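Local coordinates for deseasin MCP-01 (Pseudoalteromonas sp., PDB 3VV3), which cleaves peptide bonds as a serine protease of the subtilisin family and degrades collagen, at residues N91-V96 against F137-G142; S56-A61 against P259-A264; L159-V164 against E190-L195. All blocks are in the same frame, centred on the assembly; numbering follows the deposited sequence.

Contact 1: residues N91-V96 against F137-G142; sequences NAITDV and FLAADG
Phe137 meets Ala92 CB to CB at 4.3 Å, and from there its phenyl ring leads away from segment 91-96. One face of that ring carries Leu138 CG, 3.7 Å above the plane and over the centre. Trp173 forms an edge-to-face pair with the same ring. Ala149 and Cys152 of helix 146-161 also touch Phe137. The two segments run on from the C-terminal ends of two neighbouring parallel strands, 89-91 and 131-136, of the central sheet of the subtilisin fold. Strand 89-91 is outermost in that sheet. Ala92 is still tied to Lys136 by a backbone hydrogen bond. Its methyl group also touches Cys135 and Cys152, which form a disulfide.

Beyond the strand ends, Ile93 bridges to the second loop. Its CG1 lies beside its own backbone N and anti to the carbonyl carbon (chi1 -54°). The branch then lies against the backbone of 137-139. Ile93 CD1 is 3.5 Å from Phe137 O and 3.6 Å from Ala139 N. The same methyl carbon meets Ala139 CB at 3.9 Å. These are van der Waals contacts only.

Phe137 and Leu138 are also bonded through the backbone to Asp50, probably the aspartate of the catalytic triad. The contact therefore lies beside the likely active site. The far end of segment 137-142 is a type I turn from Ala139 to Gly142. There Asp141 forms a salt bridge with Arg231 of the second subunit. Lys151 holds the other loop, binding Ala92 O and Asp95 OD1. Asn91 fixes the start of this loop as an Asx turn. Its OD1 accepts Ile93 N at 2.8 Å in the carbonyl plane, and Thr94 N at 3.0 Å from 59° out of that plane.

Contact 2: residues S56-A61 against P259-A264; sequences SHPDLA and PGNSYA
His57 reaches segment 259-264 with the CE1-NE2 end of its ring. CE1 lies 2.9 Å from Ser262 O, a short C-H...O approach near the ring plane. NE2 gives a nearly straight but weak hydrogen bond to Tyr263 OH at 3.4 Å. The two rings form an offset edge-to-face pair, with the edge of His57 toward the face of Tyr263 and the planes at 79°. Asp59 sets its CB 3.8 Å from Tyr263 OH. Over one face of the imidazole sits Asn261 CA, 4.0 Å from the ring centroid, a CH-pi contact. An alanine at His57 would probably leave Tyr263 OH without this N-H donor and open a gap beside Asn261 CA. Pro58 extends the contact outward. Its CG meets Asn261 OD1 at 3.3 Å, and the two side chains run at about a right angle.

His57 CG is anti to the backbone N (chi1 -171°), which carries the ring out toward the hairpin. Further out, His57 ND1 lies at the range of a weak hydrogen bond from Val258 O. His57 O accepts Leu60 N and Ala61 N, which curls its loop. The Asp59 carboxylate binds Asn119 ND2 and Val123 N. The partner is a beta-hairpin, strands 254-258 and 262-266, whose turn and second strand pack on the loop after strand 45-50 of the subtilisin-type sheet.

Contact 3: residues L159-V164 against E190-L195; sequences LKNAGV and EQADIL
Ala192 is the first residue of segment 190-195 to meet segment 159-164. Its CB lies 3.5 Å from Asn161 OD1 and 4.0 Å from Lys160 CG. Its carbonyl oxygen is wrapped by the Lys160 side chain. That chain bends at chi2 (61°), which places CD, and again at chi4 (59°), which places NZ. Lys160 CG passes Ala192 O at 3.3 Å, and NZ returns to the same oxygen in a weak hydrogen bond of 3.0 Å. This carbonyl lies just past the C-terminal end of helix 180-191, so the helix dipole would probably help to attract the ammonium group.

Asp193 follows, with positive phi, and its N bonds back to Glu190 O. It closes helix 180-191 in a Schellman motif. Gly163 ends helix 146-161 in the same way. The contact thus joins the C-terminal ends of two neighbouring helices of the alpha/beta subtilisin fold. Helix 180-191 is the crossover helix of a beta-alpha-beta unit between the parallel strands 166-171 and 195-199. The Asp193 carboxylate faces the same lysine, but OD2 stays 4.3 Å from Lys160 NZ, beyond a salt bridge. A water spans the interval. It accepts from Lys160 NZ at 2.9 Å and donates to Asp193 OD2 at 2.8 Å.

Ile194 turns back toward the first helix. Its CD1 touches Lys160 CB at 3.9 Å, near the base of the side chain. Val157, about one turn before Lys160 on helix 146-161, also packs on Ile194, and Leu169 of strand 166-171 touches it too.

From the N terminus, contact 2 opens first, at 56-61 after strand 45-50. Contact 1 then opens at 91-96 and closes at 137-142, joining the loops after strands 89-91 and 131-136. Helix 146-161 leads on to contact 3, which opens at 159-164 and closes at 190-195, where two helices end. Only at 259-264, on the hairpin, does contact 2 close. Contacts 1 and 3 thus follow in series within its long loop, and none cross. Contact 1 sits at the C-terminal ends of the strands and contact 3 at the opposite end of the sheet, with centres about 23 Å apart. Contacts 2 and 3 are farthest apart, about 28 Å between centres.

Contact 1: residues N91-V96 against F137-G142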
loop_
_atom_site.group_PDB
_atom_site.type_symbol
_atom_site.label_atom_id
_atom_site.label_comp_id
_atom_site.label_asym_id
_atom_site.label_seq_id
_atom_site.Cartn_x
_atom_site.Cartn_y
_atom_site.Cartn_z
ATOM N N ASN A 91 9.906 15.718 -11.977
ATOM C CA ASN A 91 8.813 15.763 -11.019
ATOM C C ASN A 91 7.660 16.494 -11.711
ATOM O O ASN A 91 7.765 17.693 -11.996
ATOM C CB ASN A 91 9.269 16.504 -9.757
ATOM C CG ASN A 91 8.186 16.594 -8.689
ATOM O OD1 ASN A 91 7.008 16.769 -8.995
ATOM N ND2 ASN A 91 8.592 16.493 -7.423
ATOM N N ALA A 92 6.586 15.766 -12.014
ATOM C CA ALA A 92 5.449 16.333 -12.752
ATOM C C ALA A 92 4.557 17.226 -11.902
ATOM O O ALA A 92 3.674 17.915 -12.425
ATOM C CB ALA A 92 4.621 15.222 -13.407
ATOM N N ILE A 93 4.771 17.201 -10.590
ATOM C CA ILE A 93 4.036 18.077 -9.689
ATOM C C ILE A 93 4.644 19.491 -9.685
ATOM O O ILE A 93 3.922 20.495 -9.786
ATOM C CB ILE A 93 4.012 17.500 -8.252
ATOM C CG1 ILE A 93 3.466 16.067 -8.256
ATOM C CG2 ILE A 93 3.193 18.399 -7.337
ATOM C CD1 ILE A 93 3.661 15.343 -6.924
ATOM N N THR A 94 5.969 19.560 -9.594
ATOM C CA THR A 94 6.661 20.834 -9.404
ATOM C C THR A 94 7.393 21.296 -10.659
ATOM O O THR A 94 7.885 22.427 -10.714
ATOM C CB THR A 94 7.692 20.737 -8.275
ATOM O OG1 THR A 94 8.737 19.826 -8.656
ATOM C CG2 THR A 94 7.033 20.254 -6.983
ATOM N N ASP A 95 7.458 20.411 -11.652
ATOM C CA ASP A 95 8.202 20.634 -12.893
ATOM C C ASP A 95 9.716 20.620 -12.722
ATOM O O ASP A 95 10.453 20.813 -13.687
ATOM C CB ASP A 95 7.765 21.927 -13.595
ATOM C CG ASP A 95 6.399 21.812 -14.215
ATOM O OD1 ASP A 95 5.909 20.678 -14.387
ATOM O OD2 ASP A 95 5.806 22.862 -14.525
ATOM N N VAL A 96 10.193 20.386 -11.506
ATOM C CA VAL A 96 11.636 20.305 -11.296
ATOM C C VAL A 96 12.182 19.054 -11.997
ATOM O O VAL A 96 11.542 18.000 -11.987
ATOM C CB VAL A 96 11.993 20.319 -9.797
ATOM C CG1 VAL A 96 13.491 20.135 -9.590
ATOM C CG2 VAL A 96 11.515 21.631 -9.160
ATOM N N PHE A 137 4.861 11.652 -10.141
ATOM C CA PHE A 137 3.593 12.388 -10.127
ATOM C C PHE A 137 2.856 12.211 -8.796
ATOM O O PHE A 137 1.827 12.842 -8.570
ATOM C CB PHE A 137 2.679 12.018 -11.317
ATOM C CG PHE A 137 1.865 10.761 -11.110
ATOM C CD1 PHE A 137 2.466 9.509 -11.169
ATOM C CD2 PHE A 137 0.501 10.835 -10.865
ATOM C CE1 PHE A 137 1.718 8.343 -10.982
ATOM C CE2 PHE A 137 -0.258 9.673 -10.683
ATOM C CZ PHE A 137 0.355 8.429 -10.741
ATOM N N LEU A 138 3.397 11.361 -7.924
ATOM C CA LEU A 138 2.847 11.162 -6.590
ATOM C C LEU A 138 3.799 11.721 -5.548
ATOM O O LEU A 138 4.983 11.396 -5.547
ATOM C CB LEU A 138 2.619 9.671 -6.324
ATOM C CG LEU A 138 1.571 9.049 -7.243
ATOM C CD1 LEU A 138 1.584 7.533 -7.130
ATOM C CD2 LEU A 138 0.184 9.620 -6.938
ATOM N N ALA A 139 3.269 12.551 -4.656
ATOM C CA ALA A 139 4.091 13.238 -3.665
ATOM C C ALA A 139 4.438 12.333 -2.496
ATOM O O ALA A 139 3.950 11.202 -2.410
ATOM C CB ALA A 139 3.373 14.477 -3.167
ATOM N N ALA A 140 5.264 12.849 -1.588
ATOM C CA ALA A 140 5.658 12.104 -0.397
ATOM C C ALA A 140 4.449 11.662 0.423
ATOM O O ALA A 140 4.499 10.631 1.113
ATOM C CB ALA A 140 6.601 12.937 0.452
ATOM N N ASP A 141 3.374 12.447 0.358
ATOM C CA ASP A 141 2.151 12.123 1.094
ATOM C C ASP A 141 1.067 11.494 0.219
ATOM O O ASP A 141 -0.111 11.473 0.605
ATOM C CB ASP A 141 1.595 13.356 1.811
ATOM C CG ASP A 141 0.903 14.335 0.863
ATOM O OD1 ASP A 141 1.055 14.212 -0.370
ATOM O OD2 ASP A 141 0.195 15.237 1.361
ATOM N N GLY A 142 1.453 11.001 -0.956
ATOM C CA GLY A 142 0.515 10.305 -1.824
ATOM C C GLY A 142 -0.306 11.194 -2.744
ATOM O O GLY A 142 -1.076 10.699 -3.578
#

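Contact 2: residues S56-A61 against P259-A264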
loop_
_atom_site.group_PDB
_atom_site.type_symbol
_atom_site.label_atom_id
_atom_site.label_comp_id
_atom_site.label_asym_id
_atom_site.label_seq_id
_atom_site.Cartn_x
_atom_site.Cartn_y
_atom_site.Cartn_z
ATOM N N SER A 56 19.997 7.520 -6.464
ATOM C CA SER A 56 21.204 7.569 -5.630
ATOM C C SER A 56 21.418 6.275 -4.839
ATOM O O SER A 56 22.477 6.067 -4.248
ATOM C CB SER A 56 21.161 8.768 -4.676
ATOM O OG SER A 56 20.416 8.481 -3.499
ATOM N N HIS A 57 20.411 5.409 -4.824
ATOM C CA HIS A 57 20.530 4.119 -4.147
ATOM C C HIS A 57 21.678 3.306 -4.757
ATOM O O HIS A 57 21.774 3.158 -5.980
ATOM C CB HIS A 57 19.211 3.335 -4.246
ATOM C CG HIS A 57 19.175 2.098 -3.403
ATOM N ND1 HIS A 57 18.265 1.914 -2.383
ATOM C CD2 HIS A 57 19.948 0.988 -3.421
ATOM C CE1 HIS A 57 18.473 0.737 -1.817
ATOM N NE2 HIS A 57 19.489 0.156 -2.430
ATOM N N PRO A 58 22.576 2.792 -3.905
ATOM C CA PRO A 58 23.723 2.027 -4.412
ATOM C C PRO A 58 23.351 0.863 -5.340
ATOM O O PRO A 58 24.168 0.478 -6.186
ATOM C CB PRO A 58 24.381 1.506 -3.127
ATOM C CG PRO A 58 24.052 2.545 -2.103
ATOM C CD PRO A 58 22.651 3.016 -2.450
ATOM N N ASP A 59 22.149 0.306 -5.196
ATOM C CA ASP A 59 21.745 -0.794 -6.063
ATOM C C ASP A 59 20.895 -0.355 -7.266
ATOM O O ASP A 59 20.416 -1.202 -8.018
ATOM C CB ASP A 59 21.050 -1.928 -5.277
ATOM C CG ASP A 59 21.443 -3.308 -5.783
ATOM O OD1 ASP A 59 22.544 -3.425 -6.369
ATOM O OD2 ASP A 59 20.663 -4.272 -5.609
ATOM N N LEU A 60 20.721 0.956 -7.453
ATOM C CA LEU A 60 20.035 1.468 -8.652
ATOM C C LEU A 60 20.896 2.415 -9.486
ATOM O O LEU A 60 20.669 2.554 -10.689
ATOM C CB LEU A 60 18.742 2.201 -8.277
ATOM C CG LEU A 60 17.612 1.363 -7.683
ATOM C CD1 LEU A 60 16.457 2.263 -7.257
ATOM C CD2 LEU A 60 17.138 0.318 -8.666
ATOM N N ALA A 61 21.865 3.067 -8.846
ATOM C CA ALA A 61 22.636 4.142 -9.477
ATOM C C ALA A 61 23.201 3.781 -10.848
ATOM O O ALA A 61 23.162 4.591 -11.779
ATOM C CB ALA A 61 23.757 4.618 -8.546
ATOM N N PRO A 259 14.297 3.864 -0.611
ATOM C CA PRO A 259 15.251 4.955 -0.368
ATOM C C PRO A 259 15.995 4.846 0.966
ATOM O O PRO A 259 15.598 4.099 1.862
ATOM C CB PRO A 259 14.367 6.207 -0.407
ATOM C CG PRO A 259 13.209 5.809 -1.292
ATOM C CD PRO A 259 12.947 4.376 -0.905
ATOM N N GLY A 260 17.086 5.594 1.084
ATOM C CA GLY A 260 17.939 5.492 2.254
ATOM C C GLY A 260 18.761 4.214 2.264
ATOM O O GLY A 260 18.992 3.633 3.325
ATOM N N ASN A 261 19.180 3.766 1.079
ATOM C CA ASN A 261 20.059 2.600 0.949
ATOM C C ASN A 261 19.540 1.399 1.730
ATOM O O ASN A 261 20.289 0.732 2.448
ATOM C CB ASN A 261 21.484 2.950 1.400
ATOM C CG ASN A 261 22.481 1.840 1.118
ATOM O OD1 ASN A 261 22.263 0.994 0.254
ATOM N ND2 ASN A 261 23.590 1.842 1.853
ATOM N N SER A 262 18.250 1.127 1.586
ATOM C CA SER A 262 17.619 0.035 2.313
ATOM C C SER A 262 16.831 -0.867 1.371
ATOM O O SER A 262 16.789 -0.642 0.159
ATOM C CB SER A 262 16.689 0.578 3.405
ATOM O OG SER A 262 17.382 1.412 4.321
ATOM N N TYR A 263 16.211 -1.890 1.948
ATOM C CA TYR A 263 15.416 -2.853 1.200
ATOM C C TYR A 263 14.179 -3.154 2.019
ATOM O O TYR A 263 14.216 -3.100 3.246
ATOM C CB TYR A 263 16.231 -4.128 0.929
ATOM C CG TYR A 263 17.539 -3.789 0.260
ATOM C CD1 TYR A 263 18.646 -3.393 1.011
ATOM C CD2 TYR A 263 17.653 -3.795 -1.118
ATOM C CE1 TYR A 263 19.838 -3.043 0.403
ATOM C CE2 TYR A 263 18.842 -3.449 -1.741
ATOM C CZ TYR A 263 19.931 -3.072 -0.979
ATOM O OH TYR A 263 21.110 -2.722 -1.606
ATOM N N ALA A 264 13.076 -3.442 1.337
ATOM C CA ALA A 264 11.830 -3.725 2.027
ATOM C C ALA A 264 10.962 -4.659 1.205
ATOM O O ALA A 264 11.093 -4.742 -0.018
ATOM C CB ALA A 264 11.080 -2.433 2.322
#

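Contact 3: residues L159-V164 against E190-L195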
loop_
_atom_site.group_PDB
_atom_site.type_symbol
_atom_site.label_atom_id
_atom_site.label_comp_id
_atom_site.label_asym_id
_atom_site.label_seq_id
_atom_site.Cartn_x
_atom_site.Cartn_y
_atom_site.Cartn_z
ATOM N N LEU A 159 10.444 11.742 -24.927
ATOM C CA LEU A 159 11.789 11.168 -24.963
ATOM C C LEU A 159 11.912 10.166 -26.117
ATOM O O LEU A 159 12.876 10.194 -26.895
ATOM C CB LEU A 159 12.129 10.490 -23.633
ATOM C CG LEU A 159 12.311 11.375 -22.397
ATOM C CD1 LEU A 159 12.635 10.506 -21.169
ATOM C CD2 LEU A 159 13.420 12.397 -22.625
ATOM N N LYS A 160 10.923 9.290 -26.225
ATOM C CA LYS A 160 10.912 8.258 -27.254
ATOM C C LYS A 160 10.893 8.895 -28.648
ATOM O O LYS A 160 11.659 8.498 -29.528
ATOM C CB LYS A 160 9.712 7.320 -27.050
ATOM C CG LYS A 160 9.434 6.354 -28.214
ATOM C CD LYS A 160 10.613 5.427 -28.458
ATOM C CE LYS A 160 10.305 4.375 -29.517
ATOM N NZ LYS A 160 9.940 4.987 -30.838
ATOM N N ASN A 161 10.018 9.874 -28.855
ATOM C CA ASN A 161 9.948 10.544 -30.152
ATOM C C ASN A 161 11.281 11.199 -30.519
ATOM O O ASN A 161 11.638 11.268 -31.696
ATOM C CB ASN A 161 8.831 11.592 -30.176
ATOM C CG ASN A 161 7.443 10.980 -30.181
ATOM O OD1 ASN A 161 7.263 9.779 -30.416
ATOM N ND2 ASN A 161 6.439 11.819 -29.925
ATOM N N ALA A 162 12.021 11.658 -29.510
ATOM C CA ALA A 162 13.310 12.308 -29.743
ATOM C C ALA A 162 14.436 11.309 -29.995
ATOM O O ALA A 162 15.569 11.701 -30.259
ATOM C CB ALA A 162 13.661 13.220 -28.571
ATOM N N GLY A 163 14.128 10.018 -29.901
ATOM C CA GLY A 163 15.108 8.996 -30.216
ATOM C C GLY A 163 15.622 8.192 -29.031
ATOM O O GLY A 163 16.476 7.329 -29.201
ATOM N N VAL A 164 15.122 8.474 -27.833
ATOM C CA VAL A 164 15.477 7.663 -26.666
ATOM C C VAL A 164 14.842 6.284 -26.821
ATOM O O VAL A 164 13.687 6.182 -27.207
ATOM C CB VAL A 164 15.003 8.316 -25.348
ATOM C CG1 VAL A 164 15.299 7.388 -24.165
ATOM C CG2 VAL A 164 15.672 9.680 -25.151
ATOM N N GLU A 190 1.011 4.664 -27.759
ATOM C CA GLU A 190 0.942 3.549 -28.702
ATOM C C GLU A 190 1.545 3.929 -30.047
ATOM O O GLU A 190 2.260 3.138 -30.654
ATOM C CB GLU A 190 -0.494 3.043 -28.904
ATOM C CG GLU A 190 -0.530 1.798 -29.802
ATOM C CD GLU A 190 -1.910 1.188 -29.959
ATOM O OE1 GLU A 190 -2.894 1.778 -29.471
ATOM O OE2 GLU A 190 -2.003 0.104 -30.584
ATOM N N GLN A 191 1.260 5.136 -30.522
ATOM C CA GLN A 191 1.798 5.543 -31.818
ATOM C C GLN A 191 3.326 5.647 -31.747
ATOM O O GLN A 191 4.010 5.521 -32.765
ATOM C CB GLN A 191 1.176 6.865 -32.307
ATOM C CG GLN A 191 -0.349 6.963 -32.171
ATOM C CD GLN A 191 -1.099 5.733 -32.676
ATOM O OE1 GLN A 191 -0.952 5.322 -33.830
ATOM N NE2 GLN A 191 -1.928 5.149 -31.808
ATOM N N ALA A 192 3.851 5.852 -30.538
ATOM C CA ALA A 192 5.298 5.934 -30.314
ATOM C C ALA A 192 5.957 4.576 -30.043
ATOM O O ALA A 192 7.154 4.507 -29.745
ATOM C CB ALA A 192 5.605 6.908 -29.173
ATOM N N ASP A 193 5.170 3.506 -30.134
ATOM C CA ASP A 193 5.639 2.127 -29.933
ATOM C C ASP A 193 6.022 1.819 -28.491
ATOM O O ASP A 193 7.011 1.129 -28.230
ATOM C CB ASP A 193 6.792 1.783 -30.885
ATOM C CG ASP A 193 6.417 1.981 -32.352
ATOM O OD1 ASP A 193 5.318 1.555 -32.756
ATOM O OD2 ASP A 193 7.232 2.568 -33.099
ATOM N N ILE A 194 5.209 2.310 -27.561
ATOM C CA ILE A 194 5.463 2.114 -26.138
ATOM C C ILE A 194 4.428 1.167 -25.535
ATOM O O ILE A 194 3.233 1.288 -25.799
ATOM C CB ILE A 194 5.435 3.462 -25.394
ATOM C CG1 ILE A 194 6.535 4.374 -25.949
ATOM C CG2 ILE A 194 5.605 3.262 -23.876
ATOM C CD1 ILE A 194 6.511 5.793 -25.380
ATOM N N LEU A 195 4.910 0.222 -24.736
ATOM C CA LEU A 195 4.051 -0.722 -24.034
ATOM C C LEU A 195 3.729 -0.143 -22.666
ATOM O O LEU A 195 4.632 0.250 -21.934
ATOM C CB LEU A 195 4.790 -2.049 -23.865
ATOM C CG LEU A 195 4.075 -3.176 -23.121
ATOM C CD1 LEU A 195 3.000 -3.776 -24.013
ATOM C CD2 LEU A 195 5.091 -4.238 -22.711
HETATM O O HOH W 1 9.970 3.006 -32.895
#